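Local coordinates for hypothetical protein TM0894 (Thermotoga maritima, PDB 1ZTC) that binds two nickel ions in a metallo-beta-lactamase fold and probably acts as a metal-dependent hydrolase, perhaps an endoribonuclease, at residues H86-N89 with S90-F93; S121-I124 with S125-N129. All coordinates share one frame; numbering follows the deposited sequence.

Contact 1: H86-N89 with S90-F93; sequences HIFN and SVLF. With NI (nickel (II) ion), chain E.
I87 and S90 meet where the short helix 84-87, which carries the end of the metal-binding HxHxDH motif of the metallo-beta-lactamase fold, tightens into a 3-10 turn, an example of one carbonyl serving backbone and side chain together. The carbonyl oxygen of I87 is gripped twice by S90: its N lies 2.9 Å from I87 O, above the carbonyl plane, while its OG donates to I87 O over 2.6 Å from almost straight ahead of the C=O. The hydroxyl gets there because OG stands between the backbone N and the carbonyl carbon (chi1 66°), folded back over the preceding turn. It has a second partner in the indole NE1 of W127. The three-residue spacing then repeats: V91 N to F88 O, nearly straight at 174°, and L92 N to N89 O at 2.9 Å.

Apolar groups wrap the same acceptors. Both methyls of V91 lie against F88 O from one side, with CG2 3.3 Å and CG1 3.4 Å from it, and CG2 also approaches the F88 ring obliquely. N89 O is bordered by the side chain of L92 and, again obliquely, by CE2 of F93 at 3.3 Å. The amide of N89 turns elsewhere, its ND2 bonded to P51 O, and L54 and I119 of the second subunit pack on F88 and on V91 and L92, respectively, bringing this turn to a subunit interface.

H86, the last residue of the motif, precedes the turn and binds metal. It shares its nickel with D174 and H211, in a site that also includes D85 and two waters. D50 gives ND1 a second-shell hydrogen bond that would limit rotation of the imidazole, whose NE2 binds the nickel ion at 2.2 Å.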
loop_
_atom_site.group_PDB
_atom_site.type_symbol
_atom_site.label_atom_id
_atom_site.label_comp_id
_atom_site.label_asym_id
_atom_site.label_seq_id
_atom_site.Cartn_x
_atom_site.Cartn_y
_atom_site.Cartn_z
ATOM N N HIS A 86 -2.399 16.169 -1.504
ATOM C CA HIS A 86 -2.515 17.236 -0.498
ATOM C C HIS A 86 -3.888 17.951 -0.475
ATOM O O HIS A 86 -4.329 18.453 0.569
ATOM C CB HIS A 86 -1.410 18.279 -0.786
ATOM C CG HIS A 86 -0.035 17.773 -0.508
ATOM N ND1 HIS A 86 0.721 18.235 0.547
ATOM C CD2 HIS A 86 0.704 16.810 -1.113
ATOM C CE1 HIS A 86 1.875 17.590 0.569
ATOM N NE2 HIS A 86 1.879 16.707 -0.410
ATOM N N ILE A 87 -4.537 18.046 -1.628
ATOM C CA ILE A 87 -5.704 18.893 -1.778
ATOM C C ILE A 87 -7.046 18.176 -1.941
ATOM O O ILE A 87 -8.096 18.819 -1.855
ATOM C CB ILE A 87 -5.548 19.848 -2.980
ATOM C CG1 ILE A 87 -5.553 19.057 -4.313
ATOM C CG2 ILE A 87 -4.298 20.685 -2.827
ATOM C CD1 ILE A 87 -5.511 19.887 -5.528
ATOM N N PHE A 88 -7.034 16.894 -2.262
ATOM C CA PHE A 88 -8.275 16.226 -2.674
ATOM C C PHE A 88 -9.429 16.439 -1.681
ATOM O O PHE A 88 -10.576 16.756 -2.081
ATOM C CB PHE A 88 -8.084 14.720 -2.838
ATOM C CG PHE A 88 -9.353 14.026 -3.190
ATOM C CD1 PHE A 88 -9.760 13.949 -4.501
ATOM C CD2 PHE A 88 -10.190 13.526 -2.197
ATOM C CE1 PHE A 88 -10.986 13.387 -4.842
ATOM C CE2 PHE A 88 -11.418 12.956 -2.532
ATOM C CZ PHE A 88 -11.797 12.876 -3.857
ATOM N N ASN A 89 -9.124 16.270 -0.403
ATOM C CA ASN A 89 -10.148 16.334 0.658
ATOM C C ASN A 89 -10.739 17.725 0.841
ATOM O O ASN A 89 -11.704 17.890 1.586
ATOM C CB ASN A 89 -9.614 15.788 2.012
ATOM C CG ASN A 89 -9.362 14.306 1.992
ATOM O OD1 ASN A 89 -9.930 13.597 1.184
ATOM N ND2 ASN A 89 -8.536 13.811 2.930
ATOM N N SER A 90 -10.169 18.721 0.157
ATOM C CA SER A 90 -10.742 20.087 0.119
ATOM C C SER A 90 -12.212 20.080 -0.317
ATOM O O SER A 90 -12.980 20.948 0.069
ATOM C CB SER A 90 -9.915 20.959 -0.816
ATOM O OG SER A 90 -10.000 20.540 -2.183
ATOM N N VAL A 91 -12.612 19.088 -1.116
ATOM C CA VAL A 91 -13.989 18.945 -1.551
ATOM C C VAL A 91 -14.981 18.756 -0.392
ATOM O O VAL A 91 -16.185 18.985 -0.551
ATOM C CB VAL A 91 -14.159 17.799 -2.605
ATOM C CG1 VAL A 91 -13.252 18.024 -3.790
ATOM C CG2 VAL A 91 -13.889 16.383 -1.983
ATOM N N LEU A 92 -14.486 18.372 0.779
ATOM C CA LEU A 92 -15.344 18.187 1.958
ATOM C C LEU A 92 -15.743 19.482 2.662
ATOM O O LEU A 92 -16.721 19.491 3.391
ATOM C CB LEU A 92 -14.658 17.285 2.976
ATOM C CG LEU A 92 -14.392 15.851 2.512
ATOM C CD1 LEU A 92 -13.435 15.153 3.449
ATOM C CD2 LEU A 92 -15.697 15.095 2.373
ATOM N N PHE A 93 -14.990 20.557 2.456
ATOM C CA PHE A 93 -15.148 21.761 3.274
ATOM C C PHE A 93 -15.845 22.872 2.474
ATOM O O PHE A 93 -15.213 23.707 1.845
ATOM C CB PHE A 93 -13.802 22.182 3.842
ATOM C CG PHE A 93 -13.058 21.047 4.481
ATOM C CD1 PHE A 93 -13.567 20.430 5.608
ATOM C CD2 PHE A 93 -11.907 20.546 3.916
ATOM C CE1 PHE A 93 -12.922 19.332 6.166
ATOM C CE2 PHE A 93 -11.254 19.467 4.470
ATOM C CZ PHE A 93 -11.761 18.866 5.611
HETATM NI NI NI E . 3.289 15.309 -1.457
HETATM O O HOH W 1 4.053 13.619 -3.262
HETATM O O HOH W 2 2.495 15.864 -3.753
#

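Contact 2: S121-I124 with S125-N129; sequences SKVI and SSWKN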
loop_
_atom_site.group_PDB
_atom_site.type_symbol
_atom_site.label_atom_id
_atom_site.label_comp_id
_atom_site.label_asym_id
_atom_site.label_seq_id
_atom_site.Cartn_x
_atom_site.Cartn_y
_atom_site.Cartn_z
ATOM N N SER A 121 -9.191 19.497 -12.078
ATOM C CA SER A 121 -10.119 20.558 -12.420
ATOM C C SER A 121 -11.354 20.562 -11.557
ATOM O O SER A 121 -11.808 21.628 -11.154
ATOM C CB SER A 121 -10.566 20.428 -13.858
ATOM O OG SER A 121 -9.427 20.539 -14.669
ATOM N N LYS A 122 -11.909 19.374 -11.296
ATOM C CA LYS A 122 -13.081 19.274 -10.440
ATOM C C LYS A 122 -12.770 19.717 -9.015
ATOM O O LYS A 122 -13.536 20.426 -8.418
ATOM C CB LYS A 122 -13.641 17.864 -10.481
ATOM C CG LYS A 122 -14.281 17.577 -11.857
ATOM C CD LYS A 122 -14.550 16.056 -12.046
ATOM C CE LYS A 122 -16.027 15.703 -12.033
ATOM N NZ LYS A 122 -16.888 16.674 -12.774
ATOM N N VAL A 123 -11.651 19.289 -8.472
ATOM C CA VAL A 123 -11.273 19.704 -7.115
ATOM C C VAL A 123 -11.107 21.216 -7.037
ATOM O O VAL A 123 -11.717 21.881 -6.218
ATOM C CB VAL A 123 -9.946 19.031 -6.661
ATOM C CG1 VAL A 123 -9.486 19.594 -5.313
ATOM C CG2 VAL A 123 -10.127 17.542 -6.561
ATOM N N ILE A 124 -10.297 21.758 -7.936
ATOM C CA ILE A 124 -9.990 23.185 -7.951
ATOM C C ILE A 124 -11.242 24.022 -8.136
ATOM O O ILE A 124 -11.392 25.034 -7.482
ATOM C CB ILE A 124 -8.978 23.521 -9.049
ATOM C CG1 ILE A 124 -7.607 22.962 -8.682
ATOM C CG2 ILE A 124 -8.904 25.045 -9.338
ATOM C CD1 ILE A 124 -6.666 22.827 -9.858
ATOM N N SER A 125 -12.157 23.565 -8.999
ATOM C CA SER A 125 -13.432 24.245 -9.212
ATOM C C SER A 125 -14.338 24.296 -8.000
ATOM O O SER A 125 -15.247 25.102 -7.964
ATOM C CB SER A 125 -14.216 23.550 -10.327
ATOM O OG SER A 125 -13.569 23.805 -11.546
ATOM N N SER A 126 -14.134 23.404 -7.043
ATOM C CA SER A 126 -14.966 23.365 -5.867
ATOM C C SER A 126 -14.635 24.484 -4.884
ATOM O O SER A 126 -15.420 24.744 -3.977
ATOM C CB SER A 126 -14.836 21.991 -5.179
ATOM O OG SER A 126 -13.633 21.860 -4.415
ATOM N N TRP A 127 -13.485 25.143 -5.054
ATOM C CA TRP A 127 -13.071 26.210 -4.135
ATOM C C TRP A 127 -13.798 27.491 -4.495
ATOM O O TRP A 127 -13.411 28.176 -5.443
ATOM C CB TRP A 127 -11.578 26.471 -4.208
ATOM C CG TRP A 127 -10.739 25.241 -4.053
ATOM C CD1 TRP A 127 -11.097 24.067 -3.451
ATOM C CD2 TRP A 127 -9.403 25.074 -4.509
ATOM N NE1 TRP A 127 -10.049 23.163 -3.502
ATOM C CE2 TRP A 127 -8.998 23.756 -4.154
ATOM C CE3 TRP A 127 -8.504 25.901 -5.196
ATOM C CZ2 TRP A 127 -7.736 23.247 -4.482
ATOM C CZ3 TRP A 127 -7.242 25.402 -5.509
ATOM C CH2 TRP A 127 -6.869 24.089 -5.145
ATOM N N LYS A 128 -14.836 27.826 -3.740
ATOM C CA LYS A 128 -15.650 28.997 -4.086
ATOM C C LYS A 128 -15.048 30.306 -3.549
ATOM O O LYS A 128 -15.130 31.314 -4.200
ATOM C CB LYS A 128 -17.104 28.804 -3.636
ATOM C CG LYS A 128 -17.796 27.529 -4.201
ATOM C CD LYS A 128 -17.746 27.433 -5.753
ATOM C CE LYS A 128 -18.153 26.029 -6.254
ATOM N NZ LYS A 128 -17.941 25.808 -7.730
ATOM N N ASN A 129 -14.413 30.276 -2.385
ATOM C CA ASN A 129 -13.755 31.459 -1.852
ATOM C C ASN A 129 -12.292 31.155 -1.674
ATOM O O ASN A 129 -11.906 30.263 -0.880
ATOM C CB ASN A 129 -14.374 31.878 -0.531
ATOM C CG ASN A 129 -15.834 32.223 -0.678
ATOM O OD1 ASN A 129 -16.702 31.432 -0.317
ATOM N ND2 ASN A 129 -16.115 33.388 -1.251
#
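Between S121 and W127 the backbone passes from the four-residue spacing of an alpha helix, S125 N to S121 O at 2.9 Å, to a three-residue spacing, S126 N to V123 O at 3.0 Å and W127 N to I124 O at 3.2 Å, although S126 N still keeps a weak four-residue bond to K122 O. This is the C-terminal turn of the helix in a beta-alpha-beta crossover, which links the parallel strands 97-101 and 130-133 of the metallo-beta-lactamase fold, and it illustrates how serines and an aromatic ring can finish a helix.

Both serines return to a carbonyl that their own turn already uses. S125 reaches S121 O with N and with OG from opposite faces of the carbonyl plane, so the oxygen is held from two sides. S126 also doubles up on V123 O, but differently: its OG lies in the carbonyl plane at 2.6 Å, whereas its N donates from well above it. A chi1 of 78° swings that hydroxyl back over its own turn. Further on, K128 curls back and its NZ donates to S125 O at 2.8 Å. On the helix, K122 forms a salt bridge with E94 of the second subunit.

W127 folds its indole against the turn. One face takes V123 O toward the rim and I124 CA over the six-membered ring, a CH-pi contact only 8° from the ring normal. I124 also lays CG1 against CH2, and V123 sets CG1 beside CZ2. F98 of strand 97-101 stacks on the same indole, joining helix end to sheet. V123 O lies close to NE1 but at a poor angle for bonding; the partner of NE1 is S90.

How the contacts relate
Along the chain, contact 1 comes first, beginning at H86, the last ligand of the HxHxDH motif, and forms the 3-10 turn that starts the connection from helix 84-87 to strand 97-101. The chain then runs through that strand and helix 114-125 before contact 2 closes the turn into strand 130-133. The two local turns therefore follow in series, neither enclosing nor crossing the other. In space their centres lie about 9 Å apart and the turns touch directly: V123 CG1 packs against S90 OG at 3.3 Å and I87 O at 3.8 Å, and V91 CG1 meets S126 OG at 3.9 Å. The metal-bearing helix is thereby tied to the crossover helix beside it.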